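Local atomic coordinates of 2-hydroxyisobutyryl-CoA mutase large subunit (Aquincola tertiaricarbonis, PDB entry 4R3U), a protein that catalyses, together with its small cobalamin-binding partner subunit, the isomerization of 2-hydroxyisobutyryl-CoA and (S)-3-hydroxybutyryl-CoA. Residues D211-Y216 and G445-I450; E221-I226 and D555-L560; I232-I237 and N280-T285; F270-L275 and E435-V440; L316-A321 and L425-E430. One frame throughout, in Å; residues are numbered along the deposited sequence.

Interaction 1 (D211-Y216 and G445-I450); sequences DILKEY and GTIKLI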
# COMPACT_ATOMS: atom_id res chain seq x y z
N ASP A 211 7.61 30.34 -1.09
CA ASP A 211 9.05 30.05 -0.92
C ASP A 211 9.83 30.20 -2.21
O ASP A 211 9.82 29.31 -3.05
CB ASP A 211 9.28 28.64 -0.31
CG ASP A 211 10.72 28.25 -0.01
OD1 ASP A 211 11.65 29.04 -0.34
OD2 ASP A 211 10.93 27.15 0.53
N ILE A 212 10.54 31.31 -2.33
CA ILE A 212 11.36 31.63 -3.51
C ILE A 212 12.76 31.01 -3.49
O ILE A 212 13.30 30.69 -4.54
CB ILE A 212 11.33 33.13 -3.83
CG1 ILE A 212 11.62 33.41 -5.30
CG2 ILE A 212 12.23 33.96 -2.87
CD1 ILE A 212 10.48 33.16 -6.23
N LEU A 213 13.34 30.81 -2.32
CA LEU A 213 14.68 30.22 -2.21
C LEU A 213 14.76 28.84 -2.87
O LEU A 213 15.70 28.57 -3.63
CB LEU A 213 15.21 30.27 -0.75
CG LEU A 213 15.31 31.72 -0.12
CD1 LEU A 213 15.61 31.69 1.35
CD2 LEU A 213 16.31 32.60 -0.83
N LYS A 214 13.70 28.04 -2.72
CA LYS A 214 13.63 26.72 -3.31
C LYS A 214 13.40 26.77 -4.81
O LYS A 214 13.63 25.79 -5.49
CB LYS A 214 12.59 25.85 -2.57
CG LYS A 214 11.14 26.26 -2.72
CD LYS A 214 10.42 25.53 -3.84
CE LYS A 214 8.93 25.77 -3.72
NZ LYS A 214 8.51 27.15 -4.13
N GLU A 215 12.92 27.93 -5.32
CA GLU A 215 12.69 28.17 -6.76
C GLU A 215 14.04 28.33 -7.45
O GLU A 215 14.26 27.73 -8.50
CB GLU A 215 11.81 29.41 -6.96
CG GLU A 215 10.35 29.20 -6.56
CD GLU A 215 9.65 28.06 -7.28
OE1 GLU A 215 9.99 27.80 -8.45
OE2 GLU A 215 8.84 27.36 -6.64
N TYR A 216 14.97 29.09 -6.83
CA TYR A 216 16.33 29.25 -7.37
C TYR A 216 17.10 27.93 -7.31
O TYR A 216 17.82 27.57 -8.23
CB TYR A 216 17.10 30.37 -6.63
CG TYR A 216 16.46 31.73 -6.77
CD1 TYR A 216 16.44 32.39 -8.00
CD2 TYR A 216 15.88 32.37 -5.68
CE1 TYR A 216 15.82 33.64 -8.14
CE2 TYR A 216 15.27 33.62 -5.81
CZ TYR A 216 15.24 34.25 -7.05
OH TYR A 216 14.62 35.47 -7.18
N GLY A 445 26.33 31.48 4.02
CA GLY A 445 24.88 31.60 3.95
C GLY A 445 24.24 31.05 2.70
O GLY A 445 24.92 30.76 1.71
N THR A 446 22.91 30.96 2.75
CA THR A 446 22.04 30.39 1.73
C THR A 446 22.15 31.14 0.43
O THR A 446 22.50 30.53 -0.57
CB THR A 446 20.62 30.27 2.29
OG1 THR A 446 20.63 29.39 3.41
CG2 THR A 446 19.63 29.80 1.29
N ILE A 447 21.85 32.45 0.45
CA ILE A 447 21.86 33.33 -0.73
C ILE A 447 23.16 33.27 -1.51
O ILE A 447 23.11 33.04 -2.72
CB ILE A 447 21.30 34.75 -0.47
CG1 ILE A 447 19.82 34.62 -0.02
CG2 ILE A 447 21.42 35.64 -1.72
CD1 ILE A 447 19.16 35.86 0.35
N LYS A 448 24.31 33.36 -0.82
CA LYS A 448 25.63 33.27 -1.45
C LYS A 448 25.87 31.92 -2.13
O LYS A 448 26.35 31.89 -3.27
CB LYS A 448 26.77 33.58 -0.45
CG LYS A 448 26.68 34.96 0.21
CD LYS A 448 26.66 36.22 -0.72
CE LYS A 448 25.31 36.94 -0.83
NZ LYS A 448 24.59 37.16 0.47
N LEU A 449 25.47 30.82 -1.46
CA LEU A 449 25.59 29.45 -1.96
C LEU A 449 24.65 29.19 -3.12
O LEU A 449 24.99 28.41 -4.00
CB LEU A 449 25.39 28.44 -0.83
CG LEU A 449 26.63 27.92 -0.08
CD1 LEU A 449 27.68 28.99 0.09
CD2 LEU A 449 26.25 27.35 1.27
N ILE A 450 23.48 29.87 -3.15
CA ILE A 450 22.50 29.81 -4.25
C ILE A 450 23.15 30.54 -5.42
O ILE A 450 23.15 30.02 -6.53
CB ILE A 450 21.11 30.42 -3.85
CG1 ILE A 450 20.31 29.45 -2.94
CG2 ILE A 450 20.30 30.81 -5.09
CD1 ILE A 450 18.98 30.01 -2.35
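Leu213 and Ile450 meet where two short helices face each other, and their side chains touch carbon to carbon. Leu213 CD2 lies 4.0 Å from Ile450 CD1 and 4.1 Å from Ile447 CG1, the leucine crossing each isoleucine at about a right angle. The same Ile450 CD1 also rests 3.8 Å from Leu213 O. One turn beyond Leu213, Tyr216 CB meets Ile450 CG2 at 3.6 Å; with CG1 beside the backbone N (chi1 -75°), CG2 is the branch anti to N. The phenol leads off to bond Tyr224 O.

No hydrogen bond crosses between the segments. Within 211-216, Asp211 OD1 accepts from Lys214 N at 3.3 Å, a capping bond entering from above the carboxylate plane, and Asp211 also bonds Tyr278 and Ser253 N. Lys214 NZ reaches back to Asp211 O (2.7 Å) and forms a salt bridge with Glu215.

Among the neighbouring helices, 264-283 touches Leu213 and Thr446 through Asn274, 226-243 brings Ile226 against Tyr216 and Ile450, and 454-472 packs Phe455 on Ile450.

Interaction 2 (E221-I226 and D555-L560); sequences EYIYPI and DIVEKL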
# COMPACT_ATOMS: atom_id res chain seq x y z
N GLU A 221 10.88 28.75 -10.81
CA GLU A 221 9.86 29.77 -11.06
C GLU A 221 10.33 31.04 -10.39
O GLU A 221 10.31 31.14 -9.18
CB GLU A 221 8.48 29.35 -10.53
CG GLU A 221 8.01 27.99 -11.03
CD GLU A 221 6.79 27.43 -10.34
OE1 GLU A 221 6.25 28.11 -9.44
OE2 GLU A 221 6.40 26.30 -10.68
N TYR A 222 10.82 31.99 -11.17
CA TYR A 222 11.31 33.26 -10.64
C TYR A 222 11.07 34.39 -11.62
O TYR A 222 10.94 34.16 -12.83
CB TYR A 222 12.80 33.18 -10.23
CG TYR A 222 13.68 32.32 -11.10
CD1 TYR A 222 13.88 32.63 -12.45
CD2 TYR A 222 14.33 31.21 -10.59
CE1 TYR A 222 14.69 31.85 -13.26
CE2 TYR A 222 15.15 30.41 -11.39
CZ TYR A 222 15.34 30.75 -12.72
OH TYR A 222 16.15 29.97 -13.53
N ILE A 223 10.97 35.61 -11.10
CA ILE A 223 10.74 36.81 -11.90
C ILE A 223 11.90 37.78 -11.68
O ILE A 223 12.59 38.12 -12.62
CB ILE A 223 9.34 37.45 -11.60
CG1 ILE A 223 8.17 36.44 -11.75
CG2 ILE A 223 9.10 38.67 -12.51
CD1 ILE A 223 6.81 36.83 -11.15
N TYR A 224 12.11 38.19 -10.44
CA TYR A 224 13.09 39.18 -10.03
C TYR A 224 14.33 38.56 -9.42
O TYR A 224 14.27 37.39 -9.02
CB TYR A 224 12.44 40.12 -8.98
CG TYR A 224 11.08 40.61 -9.41
CD1 TYR A 224 10.94 41.51 -10.48
CD2 TYR A 224 9.91 40.13 -8.80
CE1 TYR A 224 9.69 41.94 -10.91
CE2 TYR A 224 8.65 40.56 -9.23
CZ TYR A 224 8.55 41.47 -10.27
OH TYR A 224 7.32 41.90 -10.71
N PRO A 225 15.42 39.35 -9.25
CA PRO A 225 16.61 38.83 -8.56
C PRO A 225 16.27 38.42 -7.11
O PRO A 225 15.24 38.84 -6.56
CB PRO A 225 17.58 40.03 -8.59
CG PRO A 225 17.07 40.94 -9.66
CD PRO A 225 15.60 40.77 -9.64
N ILE A 226 17.13 37.59 -6.51
CA ILE A 226 16.97 37.03 -5.16
C ILE A 226 16.51 38.03 -4.08
O ILE A 226 15.48 37.78 -3.44
CB ILE A 226 18.23 36.23 -4.72
CG1 ILE A 226 18.69 35.25 -5.84
CG2 ILE A 226 17.96 35.51 -3.40
CD1 ILE A 226 19.90 34.48 -5.56
N ASP A 555 0.17 43.44 -15.22
CA ASP A 555 0.27 44.90 -14.98
C ASP A 555 1.24 45.16 -13.80
O ASP A 555 2.17 45.95 -13.94
CB ASP A 555 -1.10 45.52 -14.62
CG ASP A 555 -2.16 45.58 -15.71
OD1 ASP A 555 -1.80 45.79 -16.88
OD2 ASP A 555 -3.35 45.49 -15.37
N ILE A 556 1.00 44.44 -12.68
CA ILE A 556 1.75 44.47 -11.41
C ILE A 556 3.18 43.99 -11.60
O ILE A 556 4.11 44.71 -11.21
CB ILE A 556 0.97 43.74 -10.26
CG1 ILE A 556 -0.46 44.36 -10.06
CG2 ILE A 556 1.75 43.77 -8.95
CD1 ILE A 556 -1.47 43.47 -9.31
N VAL A 557 3.35 42.78 -12.18
CA VAL A 557 4.64 42.13 -12.45
C VAL A 557 5.54 42.98 -13.36
O VAL A 557 6.72 43.20 -13.02
CB VAL A 557 4.48 40.66 -12.95
CG1 VAL A 557 5.72 40.15 -13.69
CG2 VAL A 557 4.09 39.73 -11.80
N GLU A 558 5.00 43.45 -14.51
CA GLU A 558 5.76 44.26 -15.48
C GLU A 558 6.23 45.56 -14.94
O GLU A 558 7.39 45.92 -15.16
CB GLU A 558 5.02 44.44 -16.80
CG GLU A 558 4.90 43.15 -17.59
CD GLU A 558 6.19 42.39 -17.86
OE1 GLU A 558 7.10 42.96 -18.51
OE2 GLU A 558 6.27 41.21 -17.44
N LYS A 559 5.35 46.28 -14.20
CA LYS A 559 5.67 47.56 -13.57
C LYS A 559 6.91 47.43 -12.65
O LYS A 559 7.82 48.26 -12.71
CB LYS A 559 4.45 48.08 -12.78
CG LYS A 559 4.59 49.51 -12.31
CD LYS A 559 4.46 50.48 -13.46
CE LYS A 559 4.64 51.92 -13.05
NZ LYS A 559 4.42 52.83 -14.20
N LEU A 560 6.96 46.34 -11.83
CA LEU A 560 8.05 46.08 -10.89
C LEU A 560 9.36 45.64 -11.53
O LEU A 560 10.43 45.89 -10.95
CB LEU A 560 7.62 45.21 -9.70
CG LEU A 560 6.48 45.75 -8.81
CD1 LEU A 560 6.20 44.81 -7.66
CD2 LEU A 560 6.79 47.15 -8.25
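Tyr224 reaches helix 553-564 with its phenol oxygen, and the dense part of the contact gathers there. Tyr224 OH donates to Val557 O at 2.7 Å, in the carbonyl plane and on a lone pair, with a C=O...donor angle of 111°. The hydroxyl also lies 3.5 Å from Leu560 CB and 3.8 Å from Val557 CG1. Behind it, Ile223 CG2 sits over the centre of the Tyr224 ring, 3.6 Å above its plane; the same methyl is 3.9 Å from Val557 CG1. This CH-pi packing within the loop probably limits movement of the ring toward that side. The loop belongs to the TIM-barrel part of the chain, joining helices 213-219 and 226-243, so the bond ties a barrel connection to a helix near the end of the chain. A phenylalanine at Tyr224 would probably keep the ring under Ile223 but leave Val557 O without this donor and a gap beside Leu560 CB. All five touching residues are buried, and Trp564 adds an edge-to-face contact to the tyrosine ring. Away from the loop, by contrast, the helix residues are partly exposed: Glu558 pairs with Lys561, while Lys559 runs to Asp526 of helix 518-532.

Interaction 3 (I232-I237 and N280-T285); sequences IVRDII and NEVTKT
Arg234 lays the aliphatic part of its side chain against the end of helix 264-283. Its CD is 3.7 Å from Thr285 CG2 and equally 3.7 Å from Glu281 O, the arginine and threonine side chains sliding past each other in opposite directions. One turn on, Ile237 CG2 meets Val282 CG2 at 3.7 Å, the two side chains crossing at about a right angle.

Outside this shell, polar bonds fix the partners. The arginine chain bends at chi3 (64°), and its guanidinium lies edge-on to the neighbouring Asp235, where NH1 donates to the syn lone pair of OD1 at 2.6 Å. Thr285 OG1 takes the crowded position between backbone N and carbonyl carbon (chi1 70°) and donates to Val282 O, nearly along the C=O axis; Thr285 N gives the same oxygen a second bond. Farther out, Arg234 NH2 holds the backbone O of Glu535, while Asp235 OD2 bonds Arg231 and Leu539 N. An alanine at Arg234 would probably leave Asp235 OD1 and Glu535 O without this donor and open a gap beside the Thr285 methyl.

No hydrogen bond crosses; Arg234 offers methylenes, its charge is paired with Asp235, and the match between the segments probably rests on fit.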
# COMPACT_ATOMS: atom_id res chain seq x y z
N ILE A 232 9.55 40.19 -0.90
CA ILE A 232 8.14 39.90 -1.16
C ILE A 232 7.67 38.81 -0.17
O ILE A 232 6.66 39.02 0.51
CB ILE A 232 7.83 39.58 -2.65
CG1 ILE A 232 8.09 40.78 -3.57
CG2 ILE A 232 6.36 39.14 -2.81
CD1 ILE A 232 8.41 40.41 -5.00
N VAL A 233 8.45 37.69 -0.05
CA VAL A 233 8.14 36.62 0.91
C VAL A 233 7.98 37.20 2.32
O VAL A 233 7.02 36.88 3.03
CB VAL A 233 9.19 35.47 0.86
CG1 VAL A 233 8.80 34.34 1.80
CG2 VAL A 233 9.34 34.94 -0.56
N ARG A 234 8.88 38.11 2.68
CA ARG A 234 8.88 38.81 3.96
C ARG A 234 7.59 39.61 4.10
O ARG A 234 6.90 39.47 5.11
CB ARG A 234 10.12 39.70 4.03
CG ARG A 234 10.42 40.34 5.35
CD ARG A 234 11.13 41.67 5.11
NE ARG A 234 10.26 42.61 4.40
CZ ARG A 234 10.59 43.84 4.05
NH1 ARG A 234 9.73 44.61 3.40
NH2 ARG A 234 11.79 44.32 4.33
N ASP A 235 7.22 40.39 3.08
CA ASP A 235 5.96 41.15 3.09
C ASP A 235 4.72 40.24 3.19
O ASP A 235 3.74 40.59 3.86
CB ASP A 235 5.85 42.03 1.84
CG ASP A 235 6.79 43.20 1.79
OD1 ASP A 235 7.66 43.30 2.68
OD2 ASP A 235 6.67 44.00 0.86
N ILE A 236 4.78 39.07 2.55
CA ILE A 236 3.68 38.11 2.65
C ILE A 236 3.59 37.65 4.10
O ILE A 236 2.50 37.68 4.68
CB ILE A 236 3.83 36.92 1.65
CG1 ILE A 236 3.71 37.39 0.20
CG2 ILE A 236 2.83 35.81 1.97
CD1 ILE A 236 4.25 36.33 -0.86
N ILE A 237 4.74 37.30 4.69
CA ILE A 237 4.84 36.82 6.07
C ILE A 237 4.38 37.83 7.09
O ILE A 237 3.49 37.50 7.87
CB ILE A 237 6.21 36.16 6.39
CG1 ILE A 237 6.31 34.78 5.68
CG2 ILE A 237 6.46 36.04 7.91
CD1 ILE A 237 7.74 34.26 5.51
N ASN A 280 15.51 35.25 9.70
CA ASN A 280 16.45 36.37 9.83
C ASN A 280 15.91 37.63 9.13
O ASN A 280 15.96 38.72 9.70
CB ASN A 280 17.82 36.00 9.28
CG ASN A 280 18.61 35.02 10.13
OD1 ASN A 280 18.54 35.01 11.35
ND2 ASN A 280 19.43 34.21 9.48
N GLU A 281 15.35 37.47 7.91
CA GLU A 281 14.77 38.55 7.12
C GLU A 281 13.56 39.17 7.77
O GLU A 281 13.42 40.40 7.73
CB GLU A 281 14.44 38.07 5.69
CG GLU A 281 15.48 38.42 4.64
CD GLU A 281 16.40 39.59 4.92
OE1 GLU A 281 17.48 39.36 5.52
OE2 GLU A 281 16.03 40.73 4.56
N VAL A 282 12.66 38.33 8.35
CA VAL A 282 11.44 38.78 9.04
C VAL A 282 11.79 39.46 10.38
O VAL A 282 11.29 40.54 10.64
CB VAL A 282 10.36 37.67 9.18
CG1 VAL A 282 9.09 38.23 9.82
CG2 VAL A 282 10.03 37.03 7.83
N THR A 283 12.67 38.85 11.20
CA THR A 283 13.05 39.41 12.50
C THR A 283 13.82 40.72 12.39
O THR A 283 13.75 41.55 13.31
CB THR A 283 13.70 38.38 13.43
OG1 THR A 283 14.89 37.89 12.84
CG2 THR A 283 12.76 37.25 13.79
N LYS A 284 14.51 40.92 11.23
CA LYS A 284 15.28 42.11 10.88
C LYS A 284 14.36 43.34 10.86
O LYS A 284 14.82 44.44 11.15
CB LYS A 284 15.93 41.91 9.50
CG LYS A 284 17.19 42.71 9.22
CD LYS A 284 17.67 42.42 7.78
CE LYS A 284 18.43 43.60 7.16
NZ LYS A 284 18.35 43.62 5.67
N THR A 285 13.05 43.14 10.58
CA THR A 285 12.01 44.19 10.56
C THR A 285 11.61 44.61 11.98
O THR A 285 10.80 45.53 12.15
CB THR A 285 10.72 43.70 9.83
OG1 THR A 285 10.06 42.72 10.64
CG2 THR A 285 10.97 43.16 8.44

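Interaction 4 (F270-L275 and E435-V440); sequences FTLANL and EILEEV
Leu437 is the principal bump of this contact, and the shallow backbone around Ala273 is the hollow that takes it. Leu437 CD2 presses to 3.4 Å from Ala273 N and stands 4.0 Å from Ala273 CB, while its sister CD1 lies 4.1 Å from Leu272 CB. In Leu437, CG lies beside the backbone N (chi1 -74°), and the branched end comes nearer the other helix than the direction of CB suggests. The small alanine is consistent with the close approach of 6.0 Å between Ala273 CA and Leu437 CA. To one side of this plug, Val440 CG1 rests 4.3 Å from Ala273 CB. To the other, Phe270 supplies a bump from the opposite helix: although its side chain starts away from 435-440, the ring comes back and presents its edge, CE1 lying 3.9 Å from Ile436 CG2, which is in the ring plane. The short axes approach to 9.6 Å and cross at -49°, near the angle of the i±4 class of helix packing. Phe455 meets Phe270 edge-to-face, and Ile323 covers Leu437 and Leu272. No hydrogen bond or salt bridge spans the segments, which implies that fit of shape and burial of carbon hold this pair together.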
# COMPACT_ATOMS: atom_id res chain seq x y z
N PHE A 270 18.43 21.43 3.19
CA PHE A 270 18.32 22.64 2.35
C PHE A 270 17.04 23.44 2.63
O PHE A 270 17.06 24.66 2.53
CB PHE A 270 18.49 22.31 0.85
CG PHE A 270 19.79 21.63 0.43
CD1 PHE A 270 20.86 21.51 1.32
CD2 PHE A 270 19.95 21.16 -0.86
CE1 PHE A 270 22.04 20.91 0.92
CE2 PHE A 270 21.16 20.60 -1.26
CZ PHE A 270 22.19 20.46 -0.36
N THR A 271 15.96 22.76 3.09
CA THR A 271 14.70 23.39 3.47
C THR A 271 14.92 24.15 4.77
O THR A 271 14.47 25.31 4.90
CB THR A 271 13.57 22.35 3.56
OG1 THR A 271 13.51 21.64 2.34
CG2 THR A 271 12.21 23.00 3.82
N LEU A 272 15.62 23.52 5.73
CA LEU A 272 15.96 24.17 6.98
C LEU A 272 16.90 25.37 6.77
O LEU A 272 16.71 26.40 7.41
CB LEU A 272 16.48 23.18 8.02
CG LEU A 272 15.42 22.21 8.56
CD1 LEU A 272 15.99 21.30 9.61
CD2 LEU A 272 14.19 22.95 9.10
N ALA A 273 17.84 25.27 5.79
CA ALA A 273 18.75 26.38 5.42
C ALA A 273 17.94 27.60 4.96
O ALA A 273 18.23 28.73 5.36
CB ALA A 273 19.72 25.94 4.33
N ASN A 274 16.88 27.36 4.16
CA ASN A 274 15.94 28.36 3.65
C ASN A 274 15.12 28.98 4.78
O ASN A 274 14.96 30.21 4.81
CB ASN A 274 15.04 27.74 2.58
CG ASN A 274 15.74 27.56 1.24
OD1 ASN A 274 16.81 28.13 0.99
ND2 ASN A 274 15.11 26.83 0.32
N LEU A 275 14.66 28.15 5.74
CA LEU A 275 13.92 28.63 6.92
C LEU A 275 14.74 29.68 7.68
O LEU A 275 14.22 30.76 7.98
CB LEU A 275 13.53 27.46 7.86
CG LEU A 275 13.20 27.87 9.32
CD1 LEU A 275 11.79 28.44 9.44
CD2 LEU A 275 13.42 26.73 10.25
N GLU A 435 25.08 19.28 10.68
CA GLU A 435 26.38 19.23 10.04
C GLU A 435 26.31 20.00 8.69
O GLU A 435 27.20 20.79 8.42
CB GLU A 435 26.68 17.75 9.81
CG GLU A 435 28.12 17.31 9.84
CD GLU A 435 28.19 15.80 9.93
OE1 GLU A 435 28.18 15.14 8.87
OE2 GLU A 435 28.20 15.28 11.07
N ILE A 436 25.23 19.82 7.89
CA ILE A 436 25.03 20.54 6.63
C ILE A 436 24.73 22.02 6.87
O ILE A 436 25.35 22.88 6.25
CB ILE A 436 23.96 19.87 5.72
CG1 ILE A 436 24.41 18.44 5.25
CG2 ILE A 436 23.55 20.80 4.53
CD1 ILE A 436 23.47 17.78 4.14
N LEU A 437 23.78 22.29 7.79
CA LEU A 437 23.37 23.64 8.20
C LEU A 437 24.57 24.50 8.68
O LEU A 437 24.61 25.71 8.44
CB LEU A 437 22.31 23.57 9.32
CG LEU A 437 20.90 23.15 8.90
CD1 LEU A 437 20.00 23.12 10.11
CD2 LEU A 437 20.32 24.10 7.87
N GLU A 438 25.55 23.83 9.32
CA GLU A 438 26.78 24.41 9.83
C GLU A 438 27.70 24.81 8.67
O GLU A 438 28.27 25.89 8.71
CB GLU A 438 27.47 23.39 10.74
CG GLU A 438 28.13 24.02 11.94
CD GLU A 438 28.97 23.04 12.74
OE1 GLU A 438 28.47 21.93 13.04
OE2 GLU A 438 30.13 23.39 13.06
N GLU A 439 27.82 23.95 7.63
CA GLU A 439 28.64 24.19 6.44
C GLU A 439 28.09 25.35 5.64
O GLU A 439 28.86 26.19 5.19
CB GLU A 439 28.72 22.94 5.56
CG GLU A 439 29.94 22.90 4.66
CD GLU A 439 29.97 21.73 3.69
OE1 GLU A 439 29.74 20.58 4.13
OE2 GLU A 439 30.25 21.97 2.50
N VAL A 440 26.76 25.43 5.49
CA VAL A 440 26.06 26.51 4.80
C VAL A 440 26.44 27.87 5.43
O VAL A 440 26.82 28.81 4.72
CB VAL A 440 24.53 26.25 4.76
CG1 VAL A 440 23.76 27.46 4.27
CG2 VAL A 440 24.20 25.02 3.91

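Interaction 5 (L316-A321 and L425-E430); sequences LRRCYA and LTTEYE
A buried arginine-glutamate salt bridge, Arg318 with Glu430, joins helix 306-327, which follows a barrel strand, to the long helix 420-442. Two guanidinium nitrogens converge on one carboxylate oxygen: Arg318 NH1 is 3.0 Å from Glu430 OE2, and NE makes a weak bond to it at 3.2 Å. The two planes stand 65° apart, and NH1 meets OE2 from above the carboxylate plane, 47° out of it; both N-H groups share one oxygen, unlike a bidentate pairing. NH1 also donates to Thr427 OG1 at 2.7 Å, near the guanidinium plane. Over one face of the Arg318 guanidinium lies Thr426 CG2, 3.7 Å above the plane and offset toward the rim. In Arg318, CB already points toward 425-430 and CG is anti to the backbone N (chi1 -174°); the chain then bends at chi3. Beside the ion pair, Cys319 SG packs 3.6 Å from Glu430 CG. Two further polar ends have partners: Glu430 OE1 pairs with Lys322, and Arg318 NH2 bonds Asp73 O. Two positive neighbours would be expected to keep the buried glutamate ionised. In the surrounding fold, helix 264-283 lies against helix 306-327, with Leu272 on Cys319 and Ala268 on Leu316, while Ile433 and Phe434 of helix 420-442 extend the cover over Cys319.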
# COMPACT_ATOMS: atom_id res chain seq x y z
N LEU A 316 13.25 16.17 11.06
CA LEU A 316 12.91 17.55 10.66
C LEU A 316 12.20 18.28 11.78
O LEU A 316 12.57 19.40 12.10
CB LEU A 316 12.02 17.55 9.40
CG LEU A 316 12.76 17.47 8.08
CD1 LEU A 316 11.87 16.93 6.99
CD2 LEU A 316 13.35 18.82 7.71
N ARG A 317 11.20 17.63 12.42
CA ARG A 317 10.45 18.22 13.53
C ARG A 317 11.34 18.53 14.70
O ARG A 317 11.15 19.58 15.32
CB ARG A 317 9.30 17.30 13.97
CG ARG A 317 7.99 17.57 13.23
CD ARG A 317 6.78 17.07 13.99
NE ARG A 317 6.83 15.61 14.16
CZ ARG A 317 6.29 14.73 13.33
NH1 ARG A 317 5.57 15.14 12.30
NH2 ARG A 317 6.44 13.43 13.55
N ARG A 318 12.30 17.62 15.02
CA ARG A 318 13.25 17.78 16.14
C ARG A 318 14.24 18.91 15.88
O ARG A 318 14.46 19.74 16.76
CB ARG A 318 13.98 16.46 16.45
CG ARG A 318 14.87 16.51 17.70
CD ARG A 318 14.97 15.16 18.36
NE ARG A 318 16.03 14.35 17.79
CZ ARG A 318 16.09 13.02 17.85
NH1 ARG A 318 17.13 12.38 17.34
NH2 ARG A 318 15.11 12.33 18.41
N CYS A 319 14.83 18.94 14.67
CA CYS A 319 15.79 19.95 14.20
C CYS A 319 15.15 21.34 14.21
O CYS A 319 15.74 22.28 14.74
CB CYS A 319 16.31 19.58 12.81
SG CYS A 319 17.38 18.12 12.78
N TYR A 320 13.93 21.42 13.67
CA TYR A 320 13.14 22.64 13.63
C TYR A 320 12.89 23.19 15.03
O TYR A 320 13.10 24.38 15.24
CB TYR A 320 11.81 22.41 12.90
CG TYR A 320 10.91 23.63 12.92
CD1 TYR A 320 11.18 24.73 12.12
CD2 TYR A 320 9.78 23.67 13.73
CE1 TYR A 320 10.35 25.85 12.12
CE2 TYR A 320 8.94 24.78 13.74
CZ TYR A 320 9.23 25.87 12.93
OH TYR A 320 8.41 26.96 12.94
N ALA A 321 12.43 22.32 15.98
CA ALA A 321 12.18 22.73 17.37
C ALA A 321 13.44 23.33 17.99
O ALA A 321 13.38 24.45 18.53
CB ALA A 321 11.72 21.55 18.19
N LEU A 425 17.96 6.03 13.05
CA LEU A 425 17.93 6.75 11.78
C LEU A 425 17.46 8.20 11.96
O LEU A 425 18.06 9.09 11.35
CB LEU A 425 17.07 5.99 10.75
CG LEU A 425 17.36 6.25 9.26
CD1 LEU A 425 18.88 6.18 8.93
CD2 LEU A 425 16.56 5.31 8.39
N THR A 426 16.43 8.44 12.84
CA THR A 426 15.96 9.79 13.18
C THR A 426 17.15 10.60 13.73
O THR A 426 17.39 11.74 13.31
CB THR A 426 14.81 9.73 14.22
OG1 THR A 426 13.72 8.98 13.69
CG2 THR A 426 14.35 11.11 14.70
N THR A 427 17.93 9.98 14.64
CA THR A 427 19.10 10.61 15.26
C THR A 427 20.25 10.89 14.26
O THR A 427 20.92 11.92 14.37
CB THR A 427 19.46 9.90 16.57
OG1 THR A 427 18.33 9.98 17.46
CG2 THR A 427 20.70 10.48 17.22
N GLU A 428 20.47 9.96 13.31
CA GLU A 428 21.48 10.04 12.25
C GLU A 428 21.13 11.21 11.33
O GLU A 428 21.99 12.06 11.08
CB GLU A 428 21.60 8.72 11.48
CG GLU A 428 22.82 7.90 11.87
CD GLU A 428 24.16 8.54 11.52
OE1 GLU A 428 24.80 9.10 12.44
OE2 GLU A 428 24.55 8.50 10.33
N TYR A 429 19.85 11.31 10.91
CA TYR A 429 19.37 12.43 10.10
C TYR A 429 19.60 13.79 10.79
O TYR A 429 20.17 14.67 10.16
CB TYR A 429 17.89 12.24 9.69
CG TYR A 429 17.79 11.66 8.30
CD1 TYR A 429 17.78 12.49 7.17
CD2 TYR A 429 17.87 10.28 8.09
CE1 TYR A 429 17.79 11.96 5.88
CE2 TYR A 429 17.87 9.75 6.81
CZ TYR A 429 17.82 10.59 5.71
OH TYR A 429 17.88 10.05 4.45
N GLU A 430 19.23 13.91 12.08
CA GLU A 430 19.39 15.11 12.92
C GLU A 430 20.84 15.65 12.87
O GLU A 430 21.06 16.78 12.46
CB GLU A 430 18.98 14.79 14.36
CG GLU A 430 18.98 16.01 15.26
CD GLU A 430 19.04 15.76 16.75
OE1 GLU A 430 19.03 16.75 17.51
OE2 GLU A 430 19.17 14.58 17.15

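Overall arrangement
The five contacts lie around the TIM-barrel domain. Interactions 4 and 5 share helix 420-442, with centres 13 Å apart, and meet where Leu272 CD1 lies 3.6 Å from Cys319 CB. Interaction 4 leads to interaction 1, 11 Å away between centres, through Asn274 OD1, 3.2 Å from Leu213 CB. Interaction 1 passes to interaction 2 by a probable hydrogen bond, Glu215 OE1 to Glu221 N at 2.7 Å. Interaction 3 touches interaction 1 where Val233 CG2 is 3.8 Å from Ile212 CG2; it shares helix 264-283 with interaction 4 without touching it. Glu221 touches cobalamin, whereas the side chains of Tyr216 and Ile237 stay about 11 Å from cobalamin and bound 3-hydroxybutanoyl-CoA respectively. Interaction 5 lies away from the annotated sites.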